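Local coordinates for Iron(III) ABC transporter, periplasmic iron-compound-binding protein (Vibrio cholerae, PDB 3TEF) that binds iron-loaded catecholate siderophores in the periplasm and probably delivers them to an ABC transporter for import into the cell, at residues A[170-173]-A[174-178]; A[205-208]-A[209-212]; A[218-221]-A[222-225]; A[234-238]-A[239-243]; A[245-249]-A[250-254]. All blocks are in the same frame, centred on the assembly; numbering follows the deposited sequence.

Contact 1. Residues A[170-173]-A[174-178]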
loop_
_atom_site.group_PDB
_atom_site.type_symbol
_atom_site.label_atom_id
_atom_site.label_comp_id
_atom_site.label_asym_id
_atom_site.label_seq_id
_atom_site.Cartn_x
_atom_site.Cartn_y
_atom_site.Cartn_z
ATOM N N THR A 170 4.967 15.525 6.890
ATOM C CA THR A 170 3.513 15.484 7.024
ATOM C C THR A 170 3.127 14.353 7.964
ATOM O O THR A 170 3.896 13.409 8.169
ATOM C CB THR A 170 2.817 15.282 5.664
ATOM O OG1 THR A 170 3.361 14.131 5.013
ATOM C CG2 THR A 170 3.020 16.506 4.763
ATOM N N THR A 171 1.945 14.474 8.564
ATOM C CA THR A 171 1.460 13.442 9.467
ATOM C C THR A 171 0.093 12.922 9.013
ATOM O O THR A 171 -0.676 13.628 8.354
ATOM C CB THR A 171 1.428 13.928 10.930
ATOM O OG1 THR A 171 1.194 12.810 11.804
ATOM C CG2 THR A 171 0.343 14.976 11.144
ATOM N N PHE A 172 -0.181 11.666 9.354
ATOM C CA PHE A 172 -1.386 10.971 8.932
ATOM C C PHE A 172 -1.922 10.237 10.149
ATOM O O PHE A 172 -1.138 9.759 10.969
ATOM C CB PHE A 172 -1.035 9.928 7.870
ATOM C CG PHE A 172 -0.563 10.507 6.565
ATOM C CD1 PHE A 172 -1.417 10.561 5.479
ATOM C CD2 PHE A 172 0.739 10.970 6.414
ATOM C CE1 PHE A 172 -0.995 11.079 4.270
ATOM C CE2 PHE A 172 1.167 11.497 5.200
ATOM C CZ PHE A 172 0.299 11.547 4.129
ATOM N N GLY A 173 -3.242 10.115 10.249
ATOM C CA GLY A 173 -3.855 9.438 11.382
ATOM C C GLY A 173 -4.655 8.198 11.018
ATOM O O GLY A 173 -4.445 7.592 9.961
ATOM N N ALA A 174 -5.600 7.836 11.886
ATOM C CA ALA A 174 -6.327 6.574 11.758
ATOM C C ALA A 174 -7.211 6.486 10.516
ATOM O O ALA A 174 -7.476 5.394 10.012
ATOM C CB ALA A 174 -7.155 6.312 13.013
ATOM N N ASN A 175 -7.685 7.631 10.037
ATOM C CA ASN A 175 -8.588 7.649 8.896
ATOM C C ASN A 175 -7.885 8.084 7.623
ATOM O O ASN A 175 -8.409 8.857 6.823
ATOM C CB ASN A 175 -9.801 8.519 9.208
ATOM C CG ASN A 175 -10.617 7.966 10.369
ATOM O OD1 ASN A 175 -10.932 6.776 10.403
ATOM N ND2 ASN A 175 -10.934 8.819 11.337
ATOM N N SER A 176 -6.686 7.548 7.440
ATOM C CA SER A 176 -5.827 7.912 6.334
ATOM C C SER A 176 -5.372 6.650 5.613
ATOM O O SER A 176 -5.735 5.527 5.989
ATOM C CB SER A 176 -4.591 8.640 6.859
ATOM O OG SER A 176 -3.698 7.711 7.460
ATOM N N ARG A 177 -4.555 6.843 4.587
ATOM C CA ARG A 177 -3.988 5.721 3.866
ATOM C C ARG A 177 -3.159 4.840 4.801
ATOM O O ARG A 177 -2.882 3.693 4.475
ATOM C CB ARG A 177 -3.116 6.221 2.718
ATOM C CG ARG A 177 -1.949 7.098 3.166
ATOM C CD ARG A 177 -1.343 7.827 1.969
ATOM N NE ARG A 177 -0.801 6.889 0.988
ATOM C CZ ARG A 177 -0.670 7.152 -0.308
ATOM N NH1 ARG A 177 -1.058 8.330 -0.801
ATOM N NH2 ARG A 177 -0.155 6.238 -1.120
ATOM N N PHE A 178 -2.755 5.379 5.950
ATOM C CA PHE A 178 -1.982 4.587 6.920
ATOM C C PHE A 178 -2.850 4.121 8.089
ATOM O O PHE A 178 -2.365 3.946 9.204
ATOM C CB PHE A 178 -0.752 5.358 7.420
ATOM C CG PHE A 178 0.175 5.776 6.323
ATOM C CD1 PHE A 178 0.924 4.833 5.636
ATOM C CD2 PHE A 178 0.285 7.111 5.953
ATOM C CE1 PHE A 178 1.774 5.222 4.602
ATOM C CE2 PHE A 178 1.142 7.506 4.934
ATOM C CZ PHE A 178 1.889 6.560 4.259
#
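S176 OG works in both directions within one short turn: it donates to G173 O at 2.6 Å and accepts from the backbone N of F178. In the first bond the hydroxyl lies close to the carbonyl plane of G173. The second, N to OG at 2.9 Å, spans two residues and defines an ST turn. The first closes over the type I beta turn that runs from G173 to S176. With OG set between the backbone N and the carbonyl carbon of its own residue (chi1 75°), one hydroxyl can bridge the turn behind it and the amide ahead.

Beside this polar pivot, F172 and F178 form a T-shaped (edge-to-face) pair. The CD2-CE2 edge of F178 is directed at one face of F172, the centroids lie 5.0 Å apart and the planes meet at 86°. F178 CE2 stands over the centre of the F172 ring, while CD2 comes to 3.6 Å from F172 CG. S176 CB borders the F172 ring near its plane, and R177 runs alongside, its CD 4.0 Å from F172 CE1. The CG of R177 also lies above a face of its neighbour F178.

The turn is tied down by carboxylates: E196 accepts from G173 N and N175 N, and E189 from A174 N. The segment leads from strand 168-172 toward helix 180-184, with F172 packed on M163 and F178 on L161 of the antiparallel partner strand 158-165.

Contact 2. Residues A[205-208]-A[209-212]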
loop_
_atom_site.group_PDB
_atom_site.type_symbol
_atom_site.label_atom_id
_atom_site.label_comp_id
_atom_site.label_asym_id
_atom_site.label_seq_id
_atom_site.Cartn_x
_atom_site.Cartn_y
_atom_site.Cartn_z
ATOM N N PHE A 205 9.712 19.548 12.668
ATOM C CA PHE A 205 10.434 18.861 13.730
ATOM C C PHE A 205 10.014 19.388 15.100
ATOM O O PHE A 205 10.000 18.653 16.087
ATOM C CB PHE A 205 11.944 18.976 13.533
ATOM C CG PHE A 205 12.466 18.152 12.394
ATOM C CD1 PHE A 205 12.415 16.767 12.441
ATOM C CD2 PHE A 205 13.017 18.759 11.275
ATOM C CE1 PHE A 205 12.901 16.002 11.386
ATOM C CE2 PHE A 205 13.500 18.001 10.223
ATOM C CZ PHE A 205 13.442 16.621 10.279
ATOM N N GLU A 206 9.659 20.663 15.157
ATOM C CA GLU A 206 9.192 21.257 16.398
ATOM C C GLU A 206 7.906 20.567 16.869
ATOM O O GLU A 206 7.720 20.328 18.063
ATOM C CB GLU A 206 8.975 22.764 16.222
ATOM C CG GLU A 206 10.277 23.589 16.132
ATOM C CD GLU A 206 10.986 23.499 14.776
ATOM O OE1 GLU A 206 10.546 22.728 13.893
ATOM O OE2 GLU A 206 11.998 24.214 14.595
ATOM N N TYR A 207 7.027 20.248 15.922
ATOM C CA TYR A 207 5.782 19.540 16.212
ATOM C C TYR A 207 6.056 18.130 16.748
ATOM O O TYR A 207 5.395 17.677 17.688
ATOM C CB TYR A 207 4.933 19.496 14.940
ATOM C CG TYR A 207 3.708 18.611 14.954
ATOM C CD1 TYR A 207 2.430 19.164 15.026
ATOM C CD2 TYR A 207 3.819 17.227 14.847
ATOM C CE1 TYR A 207 1.298 18.366 15.010
ATOM C CE2 TYR A 207 2.691 16.416 14.834
ATOM C CZ TYR A 207 1.436 16.992 14.916
ATOM O OH TYR A 207 0.311 16.196 14.894
ATOM N N ILE A 208 7.028 17.440 16.155
ATOM C CA ILE A 208 7.394 16.096 16.608
ATOM C C ILE A 208 7.936 16.147 18.034
ATOM O O ILE A 208 7.525 15.368 18.898
ATOM C CB ILE A 208 8.430 15.431 15.672
ATOM C CG1 ILE A 208 7.828 15.192 14.283
ATOM C CG2 ILE A 208 8.917 14.108 16.261
ATOM C CD1 ILE A 208 8.841 14.764 13.236
ATOM N N ARG A 209 8.846 17.083 18.280
ATOM C CA ARG A 209 9.437 17.251 19.608
ATOM C C ARG A 209 8.406 17.697 20.644
ATOM O O ARG A 209 8.353 17.155 21.747
ATOM C CB ARG A 209 10.602 18.245 19.550
ATOM C CG ARG A 209 11.159 18.657 20.908
ATOM C CD ARG A 209 11.640 17.462 21.711
ATOM N NE ARG A 209 12.131 17.866 23.027
ATOM C CZ ARG A 209 11.483 17.665 24.171
ATOM N NH1 ARG A 209 10.310 17.043 24.177
ATOM N NH2 ARG A 209 12.013 18.079 25.315
ATOM N N GLU A 210 7.587 18.681 20.283
ATOM C CA GLU A 210 6.594 19.229 21.204
ATOM C C GLU A 210 5.583 18.158 21.635
ATOM O O GLU A 210 5.273 18.023 22.826
ATOM C CB GLU A 210 5.899 20.468 20.602
ATOM C CG GLU A 210 4.904 20.187 19.452
ATOM C CD GLU A 210 4.446 21.451 18.699
ATOM O OE1 GLU A 210 5.273 22.370 18.491
ATOM O OE2 GLU A 210 3.257 21.522 18.305
ATOM N N HIS A 211 5.087 17.383 20.672
ATOM C CA HIS A 211 4.085 16.361 20.957
ATOM C C HIS A 211 4.684 15.084 21.542
ATOM O O HIS A 211 3.984 14.307 22.193
ATOM C CB HIS A 211 3.234 16.067 19.722
ATOM C CG HIS A 211 2.244 17.146 19.406
ATOM N ND1 HIS A 211 2.483 18.126 18.464
ATOM C CD2 HIS A 211 1.021 17.412 19.921
ATOM C CE1 HIS A 211 1.443 18.937 18.403
ATOM N NE2 HIS A 211 0.543 18.528 19.276
ATOM N N ASN A 212 5.976 14.872 21.309
ATOM C CA ASN A 212 6.710 13.797 21.973
ATOM C C ASN A 212 6.028 12.425 21.888
ATOM O O ASN A 212 5.560 11.888 22.896
ATOM C CB ASN A 212 6.945 14.178 23.440
ATOM C CG ASN A 212 8.018 13.334 24.103
ATOM O OD1 ASN A 212 8.907 12.801 23.438
ATOM N ND2 ASN A 212 7.940 13.214 25.425
#
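Y207 holds CG opposite its backbone N (chi1 170°), while H211, one turn later, sets CG opposite its carbonyl carbon (chi1 -74°), and the two rings converge on the same side of helix 205-211. H211 ND1 stands over the centre of the phenol ring, 3.5 Å above its plane, and H211 CE1 approaches Y207 CE1 to 3.4 Å. The planes are inclined at 48° with centroids 4.3 Å apart, an intermediate geometry.

The imidazole is fixed by the backbone as well. ND1 donates to Y207 O at 3.0 Å, with the oxygen close to the ring plane. The helical bond from H211 N to Y207 O has the same length, and the two donors approach from opposite faces of the carbonyl plane. R209 N to F205 O and E210 N to E206 O continue the alpha-helical pattern, and N212 N still bonds to I208 O although N212, with positive phi, has left the helix.

On the sheet side, Y207 and H211 both rest on M160 of strand 158-165.

Two N-H groups therefore grip one carbonyl oxygen. The ND1 bond requires a proton on that nitrogen and limits rotation of the imidazole, keeping it against the phenol face.

Contact 3. Residues A[218-221]-A[222-225]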
loop_
_atom_site.group_PDB
_atom_site.type_symbol
_atom_site.label_atom_id
_atom_site.label_comp_id
_atom_site.label_asym_id
_atom_site.label_seq_id
_atom_site.Cartn_x
_atom_site.Cartn_y
_atom_site.Cartn_z
ATOM N N VAL A 218 8.328 6.394 10.473
ATOM C CA VAL A 218 8.762 7.342 9.462
ATOM C C VAL A 218 8.717 6.709 8.082
ATOM O O VAL A 218 9.228 5.607 7.878
ATOM C CB VAL A 218 10.203 7.804 9.751
ATOM C CG1 VAL A 218 10.699 8.748 8.659
ATOM C CG2 VAL A 218 10.276 8.457 11.128
ATOM N N VAL A 219 8.113 7.427 7.136
ATOM C CA VAL A 219 8.046 7.002 5.738
ATOM C C VAL A 219 8.872 7.960 4.877
ATOM O O VAL A 219 8.536 9.140 4.741
ATOM C CB VAL A 219 6.566 6.992 5.230
ATOM C CG1 VAL A 219 6.493 6.572 3.757
ATOM C CG2 VAL A 219 5.691 6.069 6.101
ATOM N N ASP A 220 9.962 7.449 4.311
ATOM C CA ASP A 220 10.870 8.256 3.495
ATOM C C ASP A 220 10.425 8.200 2.045
ATOM O O ASP A 220 10.874 7.355 1.279
ATOM C CB ASP A 220 12.299 7.728 3.630
ATOM C CG ASP A 220 13.318 8.576 2.875
ATOM O OD1 ASP A 220 12.948 9.656 2.362
ATOM O OD2 ASP A 220 14.496 8.164 2.814
ATOM N N ARG A 221 9.523 9.094 1.668
ATOM C CA ARG A 221 8.947 9.028 0.338
ATOM C C ARG A 221 10.013 9.164 -0.748
ATOM O O ARG A 221 9.898 8.574 -1.821
ATOM C CB ARG A 221 7.872 10.093 0.164
ATOM C CG ARG A 221 7.244 10.089 -1.205
ATOM C CD ARG A 221 6.035 11.003 -1.230
ATOM N NE ARG A 221 5.428 11.020 -2.553
ATOM C CZ ARG A 221 5.839 11.801 -3.544
ATOM N NH1 ARG A 221 6.857 12.633 -3.348
ATOM N NH2 ARG A 221 5.236 11.756 -4.727
ATOM N N ASP A 222 11.061 9.926 -0.459
ATOM C CA ASP A 222 12.082 10.178 -1.465
ATOM C C ASP A 222 12.811 8.902 -1.882
ATOM O O ASP A 222 13.311 8.813 -3.003
ATOM C CB ASP A 222 13.056 11.255 -0.991
ATOM C CG ASP A 222 12.401 12.618 -0.885
ATOM O OD1 ASP A 222 11.411 12.856 -1.610
ATOM O OD2 ASP A 222 12.867 13.445 -0.075
ATOM N N LYS A 223 12.846 7.907 -1.001
ATOM C CA LYS A 223 13.523 6.645 -1.310
ATOM C C LYS A 223 13.085 6.051 -2.651
ATOM O O LYS A 223 13.904 5.510 -3.392
ATOM C CB LYS A 223 13.321 5.612 -0.192
ATOM C CG LYS A 223 14.316 5.697 0.979
ATOM C CD LYS A 223 14.066 4.568 1.995
ATOM C CE LYS A 223 14.447 4.964 3.431
ATOM N NZ LYS A 223 13.561 4.314 4.470
ATOM N N VAL A 224 11.796 6.151 -2.962
ATOM C CA VAL A 224 11.259 5.544 -4.178
ATOM C C VAL A 224 11.020 6.547 -5.302
ATOM O O VAL A 224 10.643 6.158 -6.408
ATOM C CB VAL A 224 9.934 4.790 -3.911
ATOM C CG1 VAL A 224 10.170 3.598 -2.984
ATOM C CG2 VAL A 224 8.891 5.736 -3.336
ATOM N N VAL A 225 11.228 7.831 -5.020
ATOM C CA VAL A 225 10.999 8.880 -6.017
ATOM C C VAL A 225 12.296 9.548 -6.502
ATOM O O VAL A 225 12.435 9.860 -7.689
ATOM C CB VAL A 225 10.021 9.955 -5.496
ATOM C CG1 VAL A 225 9.786 11.023 -6.561
ATOM C CG2 VAL A 225 8.699 9.314 -5.073
HETATM O O HOH W 1 10.850 4.931 5.590
#
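Where strand 215-220 gives way to the short, weakly bonded helix 222-225, D220 and K223 meet across the first turn. K223 N donates to D220 O at 3.1 Å and V224 N to R221 O at 3.3 Å. Both donors stand well above the acceptor's carbonyl plane, 51° and 47° out of it, as suits a tight i to i+3 turn.

The K223 chain crosses the D220 side chain at about a right angle, its CG 3.1 Å from D220 OD2 and its CE 3.5 Å from D220 CB. A bend at chi4 (147°) turns NZ past the carboxylate to a water, which accepts from K223 NZ and D220 N and donates to V218 O. The lysine is thereby joined to the strand backbone through solvent.

R221 is extended from CG to NE, and V225 CG2 lies over the centre of one guanidinium face, 4.0 Å above it. R221 NE bonds to Y261 OH and NH1 to S165 OG, while D222 OD2 accepts from G166 N.

Since NZ and D220 OD2 remain 4.3 Å apart, beyond a salt bridge, any attraction between these charges is probably long-range, and the hydrogen bond seen from the ammonium goes to the water that bridges V218 O and D220 N.

Contact 4. Residues A[234-238]-A[239-243]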
loop_
_atom_site.group_PDB
_atom_site.type_symbol
_atom_site.label_atom_id
_atom_site.label_comp_id
_atom_site.label_asym_id
_atom_site.label_seq_id
_atom_site.Cartn_x
_atom_site.Cartn_y
_atom_site.Cartn_z
ATOM N N GLN A 234 20.085 9.506 8.767
ATOM C CA GLN A 234 21.215 10.373 9.078
ATOM C C GLN A 234 20.774 11.817 9.305
ATOM O O GLN A 234 21.257 12.491 10.213
ATOM C CB GLN A 234 22.275 10.305 7.972
ATOM C CG GLN A 234 23.352 11.383 8.076
ATOM C CD GLN A 234 24.177 11.279 9.349
ATOM O OE1 GLN A 234 24.232 10.227 9.988
ATOM N NE2 GLN A 234 24.826 12.382 9.725
ATOM N N THR A 235 19.842 12.282 8.486
ATOM C CA THR A 235 19.398 13.667 8.556
ATOM C C THR A 235 18.167 13.852 9.445
ATOM O O THR A 235 18.042 14.866 10.138
ATOM C CB THR A 235 19.126 14.235 7.149
ATOM O OG1 THR A 235 18.382 13.280 6.381
ATOM C CG2 THR A 235 20.441 14.528 6.438
ATOM N N PHE A 236 17.269 12.870 9.430
ATOM C CA PHE A 236 16.026 12.947 10.194
ATOM C C PHE A 236 16.294 13.022 11.689
ATOM O O PHE A 236 15.603 13.725 12.424
ATOM C CB PHE A 236 15.137 11.739 9.895
ATOM C CG PHE A 236 13.778 11.809 10.541
ATOM C CD1 PHE A 236 12.793 12.631 10.025
ATOM C CD2 PHE A 236 13.489 11.049 11.661
ATOM C CE1 PHE A 236 11.543 12.695 10.618
ATOM C CE2 PHE A 236 12.246 11.111 12.261
ATOM C CZ PHE A 236 11.269 11.933 11.737
ATOM N N GLU A 237 17.307 12.293 12.140
ATOM C CA GLU A 237 17.593 12.233 13.561
ATOM C C GLU A 237 18.474 13.399 13.983
ATOM O O GLU A 237 19.661 13.232 14.265
ATOM C CB GLU A 237 18.216 10.887 13.923
ATOM C CG GLU A 237 17.410 9.713 13.398
ATOM C CD GLU A 237 17.710 8.419 14.116
ATOM O OE1 GLU A 237 18.865 8.237 14.560
ATOM O OE2 GLU A 237 16.786 7.587 14.248
ATOM N N ASN A 238 17.877 14.587 14.000
ATOM C CA ASN A 238 18.559 15.790 14.449
ATOM C C ASN A 238 18.325 16.007 15.937
ATOM O O ASN A 238 17.796 15.131 16.615
ATOM C CB ASN A 238 18.087 17.000 13.648
ATOM C CG ASN A 238 16.578 17.151 13.656
ATOM O OD1 ASN A 238 15.910 16.805 14.632
ATOM N ND2 ASN A 238 16.032 17.669 12.559
ATOM N N ASP A 239 18.710 17.175 16.438
ATOM C CA ASP A 239 18.583 17.477 17.864
ATOM C C ASP A 239 17.146 17.411 18.383
ATOM O O ASP A 239 16.907 16.925 19.490
ATOM C CB ASP A 239 19.192 18.848 18.187
ATOM C CG ASP A 239 20.666 18.935 17.824
ATOM O OD1 ASP A 239 21.496 18.366 18.568
ATOM O OD2 ASP A 239 20.995 19.573 16.799
ATOM N N LEU A 240 16.195 17.902 17.594
ATOM C CA LEU A 240 14.802 17.952 18.031
ATOM C C LEU A 240 14.212 16.555 18.167
ATOM O O LEU A 240 13.415 16.286 19.069
ATOM C CB LEU A 240 13.958 18.779 17.065
ATOM C CG LEU A 240 14.296 20.266 17.008
ATOM C CD1 LEU A 240 13.414 20.975 15.992
ATOM C CD2 LEU A 240 14.140 20.892 18.383
ATOM N N VAL A 241 14.605 15.672 17.259
ATOM C CA VAL A 241 14.117 14.301 17.257
ATOM C C VAL A 241 14.767 13.483 18.377
ATOM O O VAL A 241 14.114 12.649 19.003
ATOM C CB VAL A 241 14.367 13.639 15.881
ATOM C CG1 VAL A 241 14.084 12.149 15.931
ATOM C CG2 VAL A 241 13.510 14.320 14.816
ATOM N N LYS A 242 16.049 13.738 18.626
ATOM C CA LYS A 242 16.782 13.071 19.707
ATOM C C LYS A 242 16.137 13.323 21.066
ATOM O O LYS A 242 16.169 12.466 21.953
ATOM C CB LYS A 242 18.225 13.569 19.759
ATOM C CG LYS A 242 18.975 13.456 18.458
ATOM C CD LYS A 242 19.235 12.014 18.088
ATOM C CE LYS A 242 20.722 11.784 17.895
ATOM N NZ LYS A 242 21.003 10.537 17.136
ATOM N N ALA A 243 15.565 14.512 21.224
ATOM C CA ALA A 243 14.961 14.924 22.486
ATOM C C ALA A 243 13.618 14.244 22.708
ATOM O O ALA A 243 12.912 14.539 23.671
ATOM C CB ALA A 243 14.803 16.437 22.518
#
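The hydrogen bonding centres on N238, the N-cap residue of helix 239-242. Its OD1 accepts from V241 N at 3.1 Å; the N-H...O angle is 156° and the C=O...donor angle 171°, so the donor meets the amide oxygen almost head-on. Placing CG between the backbone N and the carbonyl carbon (chi1 53°) swings the amide over the start of the helix. K242 N also donates to N238 O at 3.0 Å, although the position of that oxygen is less certain. D239 N, buried in this first turn, has no partner in the model.

This cap marks a break between two short helices: 232-236 ends, E237 forms the centre of an inverse gamma turn, and N238 then caps 239-242. The gamma-turn bond, N238 N to F236 O, is weak.

Apolar packing comes from V241. Its CG2 sits above one face of the F236 ring, offset toward the rim, and its CG1 lies 4.2 Å from F236 CE2. The same CG2 is 3.5 Å from N238 OD1, flanking the capping amide. F205 of helix 205-211 meets F236 and V241 as well.

Among the charged groups, E237 and K242 cross at about a right angle, with OE1 and NZ 4.1 Å apart, beyond a salt bridge. Each has a firmer partner: E237 OE2 bonds to Y254 OH, and K242 NZ to Y247 OH.

Contact 5. Residues A[245-249]-A[250-254]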
loop_
_atom_site.group_PDB
_atom_site.type_symbol
_atom_site.label_atom_id
_atom_site.label_comp_id
_atom_site.label_asym_id
_atom_site.label_seq_id
_atom_site.Cartn_x
_atom_site.Cartn_y
_atom_site.Cartn_z
ATOM N N THR A 245 10.928 10.960 23.223
ATOM C CA THR A 245 10.819 9.673 23.906
ATOM C C THR A 245 11.055 8.512 22.941
ATOM O O THR A 245 11.697 7.517 23.289
ATOM C CB THR A 245 9.430 9.496 24.555
ATOM O OG1 THR A 245 9.223 10.511 25.545
ATOM C CG2 THR A 245 9.312 8.125 25.211
ATOM N N ALA A 246 10.528 8.644 21.727
ATOM C CA ALA A 246 10.657 7.600 20.716
ATOM C C ALA A 246 12.110 7.278 20.410
ATOM O O ALA A 246 12.478 6.111 20.276
ATOM C CB ALA A 246 9.923 7.997 19.438
ATOM N N TYR A 247 12.937 8.308 20.287
ATOM C CA TYR A 247 14.354 8.088 20.029
ATOM C C TYR A 247 15.005 7.370 21.209
ATOM O O TYR A 247 15.726 6.387 21.034
ATOM C CB TYR A 247 15.090 9.402 19.774
ATOM C CG TYR A 247 16.582 9.199 19.622
ATOM C CD1 TYR A 247 17.117 8.728 18.429
ATOM C CD2 TYR A 247 17.452 9.453 20.676
ATOM C CE1 TYR A 247 18.476 8.529 18.286
ATOM C CE2 TYR A 247 18.814 9.259 20.541
ATOM C CZ TYR A 247 19.320 8.796 19.344
ATOM O OH TYR A 247 20.674 8.597 19.197
ATOM N N LYS A 248 14.748 7.878 22.408
ATOM C CA LYS A 248 15.369 7.341 23.617
ATOM C C LYS A 248 15.010 5.871 23.845
ATOM O O LYS A 248 15.868 5.059 24.192
ATOM C CB LYS A 248 14.971 8.177 24.834
ATOM C CG LYS A 248 15.579 9.568 24.874
ATOM C CD LYS A 248 14.846 10.446 25.887
ATOM C CE LYS A 248 15.302 11.898 25.823
ATOM N NZ LYS A 248 14.491 12.763 26.727
ATOM N N ASN A 249 13.739 5.535 23.658
ATOM C CA ASN A 249 13.282 4.160 23.837
ATOM C C ASN A 249 13.662 3.286 22.654
ATOM O O ASN A 249 13.366 2.090 22.633
ATOM C CB ASN A 249 11.766 4.115 24.050
ATOM C CG ASN A 249 11.346 4.669 25.403
ATOM O OD1 ASN A 249 12.165 5.222 26.145
ATOM N ND2 ASN A 249 10.063 4.524 25.730
ATOM N N GLY A 250 14.314 3.892 21.667
ATOM C CA GLY A 250 14.713 3.179 20.470
ATOM C C GLY A 250 13.506 2.736 19.669
ATOM O O GLY A 250 13.514 1.668 19.059
ATOM N N HIS A 251 12.461 3.561 19.672
ATOM C CA HIS A 251 11.234 3.221 18.966
ATOM C C HIS A 251 10.943 4.167 17.805
ATOM O O HIS A 251 9.786 4.524 17.575
ATOM C CB HIS A 251 10.033 3.179 19.925
ATOM C CG HIS A 251 10.046 2.010 20.860
ATOM N ND1 HIS A 251 9.309 1.977 22.028
ATOM C CD2 HIS A 251 10.696 0.820 20.803
ATOM C CE1 HIS A 251 9.510 0.832 22.646
ATOM N NE2 HIS A 251 10.350 0.106 21.922
ATOM N N ILE A 252 11.987 4.579 17.094
ATOM C CA ILE A 252 11.813 5.204 15.783
ATOM C C ILE A 252 11.973 4.111 14.741
ATOM O O ILE A 252 13.026 3.464 14.671
ATOM C CB ILE A 252 12.849 6.301 15.487
ATOM C CG1 ILE A 252 12.780 7.418 16.524
ATOM C CG2 ILE A 252 12.630 6.867 14.078
ATOM C CD1 ILE A 252 13.774 8.540 16.262
ATOM N N ALA A 253 10.930 3.895 13.945
ATOM C CA ALA A 253 10.953 2.862 12.919
ATOM C C ALA A 253 10.881 3.491 11.533
ATOM O O ALA A 253 10.015 4.329 11.277
ATOM C CB ALA A 253 9.800 1.906 13.113
ATOM N N TYR A 254 11.792 3.092 10.648
ATOM C CA TYR A 254 11.776 3.565 9.256
ATOM C C TYR A 254 11.068 2.550 8.361
ATOM O O TYR A 254 11.656 1.560 7.931
ATOM C CB TYR A 254 13.196 3.896 8.769
ATOM C CG TYR A 254 13.813 5.005 9.591
ATOM C CD1 TYR A 254 13.639 6.332 9.234
ATOM C CD2 TYR A 254 14.526 4.727 10.757
ATOM C CE1 TYR A 254 14.164 7.352 9.992
ATOM C CE2 TYR A 254 15.064 5.743 11.523
ATOM C CZ TYR A 254 14.879 7.055 11.135
ATOM O OH TYR A 254 15.394 8.087 11.881
#
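I252 reaches back to A246 and Y247 across the Schellman motif that ends helix 245-248. Its CB carries CG1 opposite the carbonyl carbon, and from there the branch heads for the helix. CG1 lies 4.1 Å from A246 CB and also borders the N and CA of Y247. At the tip, CD1 reaches Y247 CB at 3.8 Å and touches the edge of the tyrosine ring at CD1, close to its plane. The phenol end belongs to another pairing, Y247 OH with K242 NZ.

The motif's two backbone bonds differ in geometry. H251 N donates to A246 O at 2.6 Å, a short bond with a C=O...donor angle of 161°. G250 N donates to Y247 O at 2.9 Å from 65° out of the carbonyl plane. G250 takes positive phi, which turns the chain out of the helix toward strand 252-254; that strand pairs in parallel with 215-220.

On the flank of the turn, H251 folds its imidazole back over N249. N249 CB makes a CH-pi contact, 4.2 Å from the ring centroid and 27° off its normal. N249 O lies above an imidazole face, offset toward the rim, with H251 CD2 3.5 Å away.

How the contacts relate
Contacts 1 and 4 are partly buried, and both phenylalanines of contact 1 are buried; contacts 2, 3 and 5 are surface contacts. Contacts 1, 3 and 5 involve strands of one mixed sheet: V218 N bonds to A253 O between contacts 3 and 5, and F178 packs on V219 between contacts 1 and 3. Contacts 2, 4 and 5 gather short helices, with centres 11 to 13 Å apart. Their joints include N212 OD1 to T245 N and the F205-L240 packing. Helix ends are handled differently: asparagine capping in contact 4, a glycine turn in contact 5, a histidine side-chain bond in contact 2. Water bridging distinguishes contact 3, whereas a serine hydroxyl organises contact 1.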